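Local coordinates for uncharacterized protein (Legionella longbeachae NSW150, PDB 4JZA) that probably removes the 3-phosphate from phosphatidylinositol 3-phosphate, as a bacterial phosphoinositide phosphatase thought to act on lipid metabolism in the interaction between pathogen and host, at residues D172-E177 with L345-N350; H201-N206 with L215-D220; P307-V312 with F319-V324. One frame throughout, in Å; residues are numbered along the deposited sequence.

Contact 1: residues D172-E177 with L345-N350; sequences DQLLDE and LPLPAN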
# COMPACT_ATOMS: atom_id res chain seq x y z
N ASP A 172 -19.61 -13.65 3.43
CA ASP A 172 -19.54 -15.05 3.89
C ASP A 172 -18.55 -15.94 3.11
O ASP A 172 -17.75 -16.69 3.71
CB ASP A 172 -20.93 -15.70 3.85
CG ASP A 172 -21.86 -15.17 4.93
OD1 ASP A 172 -21.43 -14.40 5.83
OD2 ASP A 172 -23.06 -15.53 4.86
N GLN A 173 -18.60 -15.86 1.78
CA GLN A 173 -17.68 -16.63 0.97
C GLN A 173 -16.24 -16.42 1.42
O GLN A 173 -15.50 -17.36 1.66
CB GLN A 173 -17.85 -16.35 -0.53
CG GLN A 173 -16.92 -17.25 -1.29
CD GLN A 173 -17.04 -17.26 -2.81
OE1 GLN A 173 -16.68 -18.17 -3.41
NE2 GLN A 173 -17.43 -16.26 -3.41
N LEU A 174 -15.85 -15.17 1.58
CA LEU A 174 -14.48 -14.87 1.93
C LEU A 174 -14.18 -15.39 3.30
O LEU A 174 -13.08 -15.89 3.56
CB LEU A 174 -14.20 -13.36 1.90
CG LEU A 174 -12.72 -13.02 2.21
CD1 LEU A 174 -11.90 -13.08 0.94
CD2 LEU A 174 -12.57 -11.66 2.85
N LEU A 175 -15.12 -15.27 4.22
CA LEU A 175 -14.87 -15.78 5.58
C LEU A 175 -14.58 -17.26 5.54
O LEU A 175 -13.72 -17.73 6.29
CB LEU A 175 -16.05 -15.50 6.53
CG LEU A 175 -16.36 -14.02 6.73
CD1 LEU A 175 -17.44 -13.83 7.76
CD2 LEU A 175 -15.11 -13.31 7.19
N ASP A 176 -15.30 -17.98 4.66
CA ASP A 176 -15.12 -19.42 4.53
C ASP A 176 -13.76 -19.75 3.96
O ASP A 176 -13.06 -20.63 4.47
CB ASP A 176 -16.19 -20.02 3.62
CG ASP A 176 -17.58 -19.99 4.25
OD1 ASP A 176 -17.71 -19.98 5.52
OD2 ASP A 176 -18.54 -19.96 3.46
N GLU A 177 -13.38 -19.01 2.92
CA GLU A 177 -12.03 -19.13 2.39
C GLU A 177 -10.94 -18.81 3.43
O GLU A 177 -9.92 -19.49 3.47
CB GLU A 177 -11.88 -18.25 1.17
CG GLU A 177 -12.73 -18.68 -0.02
CD GLU A 177 -12.89 -17.57 -1.04
OE1 GLU A 177 -12.57 -16.39 -0.74
OE2 GLU A 177 -13.33 -17.86 -2.15
N LEU A 345 -6.69 -8.25 -1.86
CA LEU A 345 -7.68 -9.17 -1.33
C LEU A 345 -9.04 -8.73 -1.87
O LEU A 345 -9.32 -7.55 -2.05
CB LEU A 345 -7.67 -9.13 0.18
CG LEU A 345 -6.32 -9.41 0.88
CD1 LEU A 345 -6.46 -9.14 2.38
CD2 LEU A 345 -5.90 -10.84 0.69
N PRO A 346 -9.92 -9.70 -2.14
CA PRO A 346 -11.14 -9.41 -2.87
C PRO A 346 -12.29 -8.94 -1.99
O PRO A 346 -13.33 -9.54 -1.97
CB PRO A 346 -11.45 -10.75 -3.54
CG PRO A 346 -10.93 -11.76 -2.60
CD PRO A 346 -9.75 -11.15 -1.91
N LEU A 347 -12.06 -7.86 -1.30
CA LEU A 347 -13.11 -7.17 -0.57
C LEU A 347 -12.78 -5.70 -0.51
O LEU A 347 -11.64 -5.32 -0.63
CB LEU A 347 -13.26 -7.73 0.84
CG LEU A 347 -12.18 -7.45 1.89
CD1 LEU A 347 -12.66 -7.96 3.23
CD2 LEU A 347 -10.89 -8.14 1.49
N PRO A 348 -13.76 -4.87 -0.37
CA PRO A 348 -13.58 -3.41 -0.60
C PRO A 348 -12.77 -2.66 0.41
O PRO A 348 -12.84 -2.91 1.64
CB PRO A 348 -15.00 -2.85 -0.50
CG PRO A 348 -15.90 -4.02 -0.53
CD PRO A 348 -15.16 -5.21 -0.06
N ALA A 349 -12.06 -1.68 -0.11
CA ALA A 349 -11.14 -0.93 0.69
C ALA A 349 -11.72 0.39 0.95
O ALA A 349 -12.50 0.91 0.14
CB ALA A 349 -9.81 -0.76 -0.01
N ASN A 350 -11.32 0.95 2.08
CA ASN A 350 -11.72 2.28 2.48
C ASN A 350 -13.22 2.42 2.39
O ASN A 350 -13.71 3.44 1.92
CB ASN A 350 -11.00 3.33 1.61
CG ASN A 350 -11.04 4.73 2.21
OD1 ASN A 350 -11.36 4.95 3.40
ND2 ASN A 350 -10.72 5.70 1.38
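The backbone oxygen of P346, whose ring packs against L174, accepts a hydrogen bond from the hydroxyl of Y171, the residue just ahead of 172-177. This polar tie runs beside an interface that is itself wholly apolar, a good example of one leucine fork serving two neighbours. The CD1 methyl of L174 rests on the rim of the proline, 3.9 Å from CG of P346. The other prong turns to the next residue of the loop, and CD2 of L174 comes to 3.7 Å from CD1 of L347. Here the two leucine side chains meet at about a right angle, methyl against methyl. L174 reaches out from the helix because its CG stands anti to the backbone N (chi1 -177°). On the loop side, CG of L347 is tucked between its backbone N and carbonyl carbon (chi1 71°). P346 is the centre of an inverse gamma turn, closed by a weak bond of 2.9 Å from L347 N to L345 O, and both P346 and L347 direct their side chains toward the helix. One turn along from the leucine, the buried carboxylate of E177 is satisfied on both oxygens, OE1 by the indole NE1 of W309 and OE2 by a salt bridge to R393. At the far end of the loop, ND2 of N350 makes a weak hydrogen bond to S552 O, in a loop whose sequence CVSGKDR fits the CX5R signature of cysteine-dependent phosphatases, while OD1 of N350 is hydrogen-bonded to R142. The 122 Å² buried between 172-177 and 345-350 is thus apolar contact without direction, and the polar ties lie at its margin, from Y171 to P346 and from E177 to W309 and R393.

Contact 2: residues H201-N206 with L215-D220; sequences HAYFCN and LEVIRD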
# COMPACT_ATOMS: atom_id res chain seq x y z
N HIS A 201 -2.79 -22.30 -15.16
CA HIS A 201 -3.19 -21.81 -13.83
C HIS A 201 -4.66 -22.12 -13.59
O HIS A 201 -5.02 -22.56 -12.48
CB HIS A 201 -2.97 -20.29 -13.71
CG HIS A 201 -2.77 -19.79 -12.30
ND1 HIS A 201 -1.61 -19.99 -11.58
CD2 HIS A 201 -3.58 -19.07 -11.48
CE1 HIS A 201 -1.70 -19.42 -10.40
NE2 HIS A 201 -2.90 -18.87 -10.31
N ALA A 202 -5.51 -21.93 -14.60
CA ALA A 202 -6.90 -22.26 -14.41
C ALA A 202 -7.08 -23.77 -14.19
O ALA A 202 -7.92 -24.20 -13.35
CB ALA A 202 -7.74 -21.80 -15.58
N TYR A 203 -6.30 -24.58 -14.91
CA TYR A 203 -6.42 -26.05 -14.81
C TYR A 203 -6.24 -26.48 -13.36
O TYR A 203 -7.14 -27.06 -12.78
CB TYR A 203 -5.42 -26.78 -15.72
CG TYR A 203 -5.58 -28.29 -15.73
CD1 TYR A 203 -6.56 -28.87 -16.50
CD2 TYR A 203 -4.79 -29.11 -14.99
CE1 TYR A 203 -6.75 -30.23 -16.55
CE2 TYR A 203 -4.98 -30.49 -15.01
CZ TYR A 203 -5.96 -31.04 -15.81
OH TYR A 203 -6.22 -32.41 -15.86
N PHE A 204 -5.11 -26.16 -12.77
CA PHE A 204 -4.80 -26.65 -11.44
C PHE A 204 -5.64 -25.98 -10.36
O PHE A 204 -6.01 -26.60 -9.38
CB PHE A 204 -3.30 -26.47 -11.13
CG PHE A 204 -2.39 -27.39 -11.90
CD1 PHE A 204 -2.31 -28.73 -11.58
CD2 PHE A 204 -1.60 -26.91 -12.93
CE1 PHE A 204 -1.47 -29.58 -12.29
CE2 PHE A 204 -0.75 -27.75 -13.64
CZ PHE A 204 -0.68 -29.08 -13.33
N CYS A 205 -5.94 -24.70 -10.52
CA CYS A 205 -6.69 -24.00 -9.47
C CYS A 205 -8.16 -24.39 -9.46
O CYS A 205 -8.82 -24.21 -8.46
CB CYS A 205 -6.54 -22.46 -9.54
SG CYS A 205 -4.86 -21.89 -9.15
N ASN A 206 -8.66 -24.96 -10.55
CA ASN A 206 -10.06 -25.42 -10.58
C ASN A 206 -10.25 -26.92 -10.54
O ASN A 206 -11.38 -27.41 -10.55
CB ASN A 206 -10.75 -24.84 -11.79
CG ASN A 206 -10.87 -23.34 -11.70
OD1 ASN A 206 -11.70 -22.84 -10.96
ND2 ASN A 206 -10.00 -22.62 -12.40
N LEU A 215 -0.87 -39.12 -11.05
CA LEU A 215 -1.35 -40.10 -12.02
C LEU A 215 -2.77 -39.81 -12.53
O LEU A 215 -3.03 -39.85 -13.72
CB LEU A 215 -1.24 -41.51 -11.43
CG LEU A 215 0.20 -42.03 -11.28
CD1 LEU A 215 0.32 -43.36 -10.51
CD2 LEU A 215 0.82 -42.16 -12.67
N GLU A 216 -3.70 -39.49 -11.64
CA GLU A 216 -5.04 -39.13 -12.11
C GLU A 216 -5.05 -37.83 -12.92
O GLU A 216 -5.91 -37.64 -13.81
CB GLU A 216 -6.05 -39.13 -10.95
CG GLU A 216 -6.49 -40.54 -10.52
CD GLU A 216 -7.40 -40.58 -9.29
OE1 GLU A 216 -8.04 -39.55 -8.92
OE2 GLU A 216 -7.50 -41.68 -8.72
N VAL A 217 -4.10 -36.93 -12.67
CA VAL A 217 -4.02 -35.72 -13.50
C VAL A 217 -3.63 -36.02 -14.93
O VAL A 217 -4.31 -35.59 -15.85
CB VAL A 217 -3.05 -34.69 -12.91
CG1 VAL A 217 -2.88 -33.50 -13.86
CG2 VAL A 217 -3.57 -34.22 -11.56
N ILE A 218 -2.57 -36.79 -15.12
CA ILE A 218 -2.13 -37.17 -16.47
C ILE A 218 -3.25 -37.82 -17.26
O ILE A 218 -3.50 -37.45 -18.40
CB ILE A 218 -0.93 -38.13 -16.44
CG1 ILE A 218 0.26 -37.42 -15.79
CG2 ILE A 218 -0.60 -38.63 -17.85
CD1 ILE A 218 1.25 -38.34 -15.11
N ARG A 219 -3.95 -38.77 -16.63
CA ARG A 219 -5.04 -39.47 -17.29
C ARG A 219 -6.15 -38.48 -17.59
O ARG A 219 -6.64 -38.42 -18.72
CB ARG A 219 -5.54 -40.72 -16.50
CG ARG A 219 -4.85 -42.04 -16.90
CD ARG A 219 -5.42 -43.29 -16.20
NE ARG A 219 -6.79 -43.06 -15.72
CZ ARG A 219 -7.17 -42.92 -14.45
NH1 ARG A 219 -6.31 -43.02 -13.43
NH2 ARG A 219 -8.44 -42.68 -14.18
N ASP A 220 -6.54 -37.67 -16.60
CA ASP A 220 -7.58 -36.66 -16.81
C ASP A 220 -7.30 -35.84 -18.06
O ASP A 220 -8.20 -35.60 -18.87
CB ASP A 220 -7.68 -35.72 -15.61
CG ASP A 220 -8.66 -34.57 -15.85
OD1 ASP A 220 -8.30 -33.58 -16.54
OD2 ASP A 220 -9.79 -34.67 -15.32
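V217 is the first residue of 215-220 to meet the other helix, and its CG1 methyl does the touching. That methyl lies at the edge of the Y203 ring, in its plane, 3.8 Å from CE2 of Y203, while CE1 of F204 is a looser neighbour at 4.5 Å from the same CG1 of V217. The two aromatic residues also touch: CD2 of Y203 sits over the centre of one face of the F204 ring. Nearly one turn later comes D220, whose OD1 receives the hydrogen bond from OH of Y203; the modelled 2.5 Å between them is very short and should not be pressed. Carboxylate and ring planes stand 64° apart. Y203 has CG anti to its own N (chi1 -175°), and the axes of the two segments are 13.0 Å apart at closest approach, a separation bridged here by the tyrosine. The other carboxylate oxygen of D220 is bonded to H262, so one acid ties together three helices. Both segments belong to the phosphoinositide phosphatase insertion domain. The Y203 ring is further flanked edge-to-face by H262 and F284, of helices 261-270 and 274-288, while H201 and C205 pack on helix 308-311.

Contact 3: residues P307-V312 with F319-V324; sequences PQWYWV and FFLEHV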
# COMPACT_ATOMS: atom_id res chain seq x y z
N PRO A 307 -8.76 -20.86 -2.74
CA PRO A 307 -9.16 -20.03 -3.87
C PRO A 307 -8.02 -19.39 -4.63
O PRO A 307 -6.98 -19.07 -4.07
CB PRO A 307 -9.98 -18.96 -3.21
CG PRO A 307 -9.40 -18.86 -1.83
CD PRO A 307 -9.03 -20.23 -1.43
N GLN A 308 -8.24 -19.22 -5.93
CA GLN A 308 -7.24 -18.70 -6.86
C GLN A 308 -6.75 -17.30 -6.48
O GLN A 308 -5.58 -16.99 -6.64
CB GLN A 308 -7.81 -18.75 -8.26
CG GLN A 308 -6.85 -18.48 -9.39
CD GLN A 308 -7.56 -18.48 -10.74
OE1 GLN A 308 -8.79 -18.30 -10.82
NE2 GLN A 308 -6.80 -18.66 -11.82
N TRP A 309 -7.61 -16.44 -5.93
CA TRP A 309 -7.12 -15.17 -5.44
C TRP A 309 -6.02 -15.31 -4.40
O TRP A 309 -5.17 -14.45 -4.31
CB TRP A 309 -8.24 -14.29 -4.90
CG TRP A 309 -8.91 -14.72 -3.66
CD1 TRP A 309 -10.16 -15.22 -3.56
CD2 TRP A 309 -8.41 -14.61 -2.34
NE1 TRP A 309 -10.47 -15.45 -2.26
CE2 TRP A 309 -9.40 -15.09 -1.48
CE3 TRP A 309 -7.22 -14.15 -1.78
CZ2 TRP A 309 -9.23 -15.14 -0.08
CZ3 TRP A 309 -7.05 -14.19 -0.37
CH2 TRP A 309 -8.05 -14.67 0.44
N TYR A 310 -6.04 -16.37 -3.61
CA TYR A 310 -5.04 -16.56 -2.57
C TYR A 310 -3.72 -16.89 -3.22
O TYR A 310 -2.69 -16.31 -2.86
CB TYR A 310 -5.46 -17.67 -1.61
CG TYR A 310 -4.44 -17.98 -0.60
CD1 TYR A 310 -4.17 -17.07 0.42
CD2 TYR A 310 -3.72 -19.17 -0.64
CE1 TYR A 310 -3.20 -17.34 1.37
CE2 TYR A 310 -2.75 -19.44 0.32
CZ TYR A 310 -2.49 -18.53 1.32
OH TYR A 310 -1.52 -18.75 2.30
N TRP A 311 -3.74 -17.77 -4.21
CA TRP A 311 -2.47 -18.27 -4.80
C TRP A 311 -1.67 -17.21 -5.57
O TRP A 311 -0.48 -17.35 -5.74
CB TRP A 311 -2.72 -19.50 -5.70
CG TRP A 311 -3.28 -20.72 -4.98
CD1 TRP A 311 -4.46 -21.32 -5.24
CD2 TRP A 311 -2.68 -21.47 -3.92
NE1 TRP A 311 -4.64 -22.38 -4.39
CE2 TRP A 311 -3.55 -22.50 -3.58
CE3 TRP A 311 -1.47 -21.38 -3.24
CZ2 TRP A 311 -3.27 -23.41 -2.59
CZ3 TRP A 311 -1.19 -22.31 -2.25
CH2 TRP A 311 -2.07 -23.31 -1.95
N VAL A 312 -2.31 -16.17 -6.07
CA VAL A 312 -1.58 -15.11 -6.76
C VAL A 312 -0.90 -14.10 -5.79
O VAL A 312 -0.02 -13.31 -6.18
CB VAL A 312 -2.47 -14.39 -7.78
CG1 VAL A 312 -2.99 -15.38 -8.81
CG2 VAL A 312 -3.63 -13.69 -7.10
N PHE A 319 2.39 -14.44 4.21
CA PHE A 319 2.86 -14.42 5.58
C PHE A 319 2.21 -13.30 6.34
O PHE A 319 1.89 -13.47 7.50
CB PHE A 319 4.37 -14.26 5.69
CG PHE A 319 5.15 -15.54 5.50
CD1 PHE A 319 5.17 -16.52 6.48
CD2 PHE A 319 5.90 -15.74 4.35
CE1 PHE A 319 5.92 -17.67 6.33
CE2 PHE A 319 6.65 -16.89 4.19
CZ PHE A 319 6.67 -17.85 5.19
N PHE A 320 1.98 -12.15 5.70
CA PHE A 320 1.30 -11.05 6.38
C PHE A 320 -0.13 -11.47 6.68
O PHE A 320 -0.63 -11.27 7.80
CB PHE A 320 1.28 -9.77 5.53
CG PHE A 320 2.63 -9.14 5.27
CD1 PHE A 320 3.74 -9.47 5.99
CD2 PHE A 320 2.75 -8.16 4.30
CE1 PHE A 320 4.94 -8.85 5.72
CE2 PHE A 320 3.93 -7.54 4.03
CZ PHE A 320 5.04 -7.88 4.74
N LEU A 321 -0.80 -12.07 5.70
CA LEU A 321 -2.18 -12.50 5.94
C LEU A 321 -2.22 -13.48 7.10
O LEU A 321 -3.02 -13.32 8.03
CB LEU A 321 -2.79 -13.14 4.68
CG LEU A 321 -4.26 -13.57 4.72
CD1 LEU A 321 -5.14 -12.42 5.13
CD2 LEU A 321 -4.66 -14.07 3.33
N GLU A 322 -1.33 -14.47 7.01
CA GLU A 322 -1.17 -15.48 8.04
C GLU A 322 -1.02 -14.83 9.41
O GLU A 322 -1.65 -15.25 10.37
CB GLU A 322 0.04 -16.37 7.73
CG GLU A 322 0.54 -17.23 8.89
CD GLU A 322 1.80 -18.04 8.56
OE1 GLU A 322 2.37 -18.68 9.45
OE2 GLU A 322 2.23 -18.04 7.39
N HIS A 323 -0.22 -13.80 9.53
CA HIS A 323 0.07 -13.28 10.84
C HIS A 323 -1.12 -12.60 11.49
O HIS A 323 -1.26 -12.62 12.71
CB HIS A 323 1.21 -12.30 10.75
CG HIS A 323 1.68 -11.81 12.08
ND1 HIS A 323 2.43 -12.60 12.94
CD2 HIS A 323 1.55 -10.61 12.69
CE1 HIS A 323 2.73 -11.90 14.02
NE2 HIS A 323 2.22 -10.69 13.89
N VAL A 324 -1.97 -11.98 10.68
CA VAL A 324 -3.20 -11.35 11.16
C VAL A 324 -4.24 -12.38 11.49
O VAL A 324 -4.90 -12.22 12.50
CB VAL A 324 -3.81 -10.40 10.12
CG1 VAL A 324 -5.17 -9.93 10.54
CG2 VAL A 324 -2.94 -9.18 9.95
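Both Y310 and L321 carry CG anti to the backbone N (chi1 175° and -176°), which extends the two side chains from their helices to where they meet. W309 instead has its CG between the backbone N and the carbonyl carbon (chi1 68°), and brings the six-membered part of its indole to the same place. All three meet at one methyl group: CD2 of L321 lies 4.1 Å from CE1 of Y310 and 4.4 Å from CZ3 of W309. In each case the methyl is at the edge of the ring, near its plane, and not over a face; it therefore fits where two ring rims come together, while the faces remain for other partners. One face of the W309 indole is covered toward its rim by CG of P307, 3.5 Å above the plane, and by CB of Y310. The proline occupies the N-cap position of helix 308-311, and its carbonyl oxygen begins the backbone bonding, with 2.9 Å from Y310 N to P307 O. The phenol end of Y310 passes beyond the leucine to bond its hydroxyl to the backbone oxygen of P187. K188, next in the chain, forms a salt bridge with E322 and a cation-pi contact with F319, so the same neighbouring segment engages both helices. A single leucine methyl at the rims of two aromatic rings, with 85 Å² buried between the segments, packs two consecutive helices, 308-311 and 315-325, linked by a short turn within the helical part of an alpha/beta phosphatase.

Contacts 2 and 3 follow one another along the chain, and both are nested in the long excursion that contact 1 closes. In space contact 3 is the middle member: its centre is about 11 Å from that of contact 1 and about 22 Å from that of contact 2. W309 joins it to contact 1, its CZ2 3.5 Å from CD1 of L174 and its CD1 3.7 Å from CG of P346. Toward contact 2, Q308 and W311 pack on H201 and C205. Contacts 1 and 2 do not touch. The 345-350 loop of contact 1 has a weak hydrogen bond from N350 to the loop with the CX5R-like sequence, probably the phosphatase loop, whereas contact 2 lies within the insertion domain.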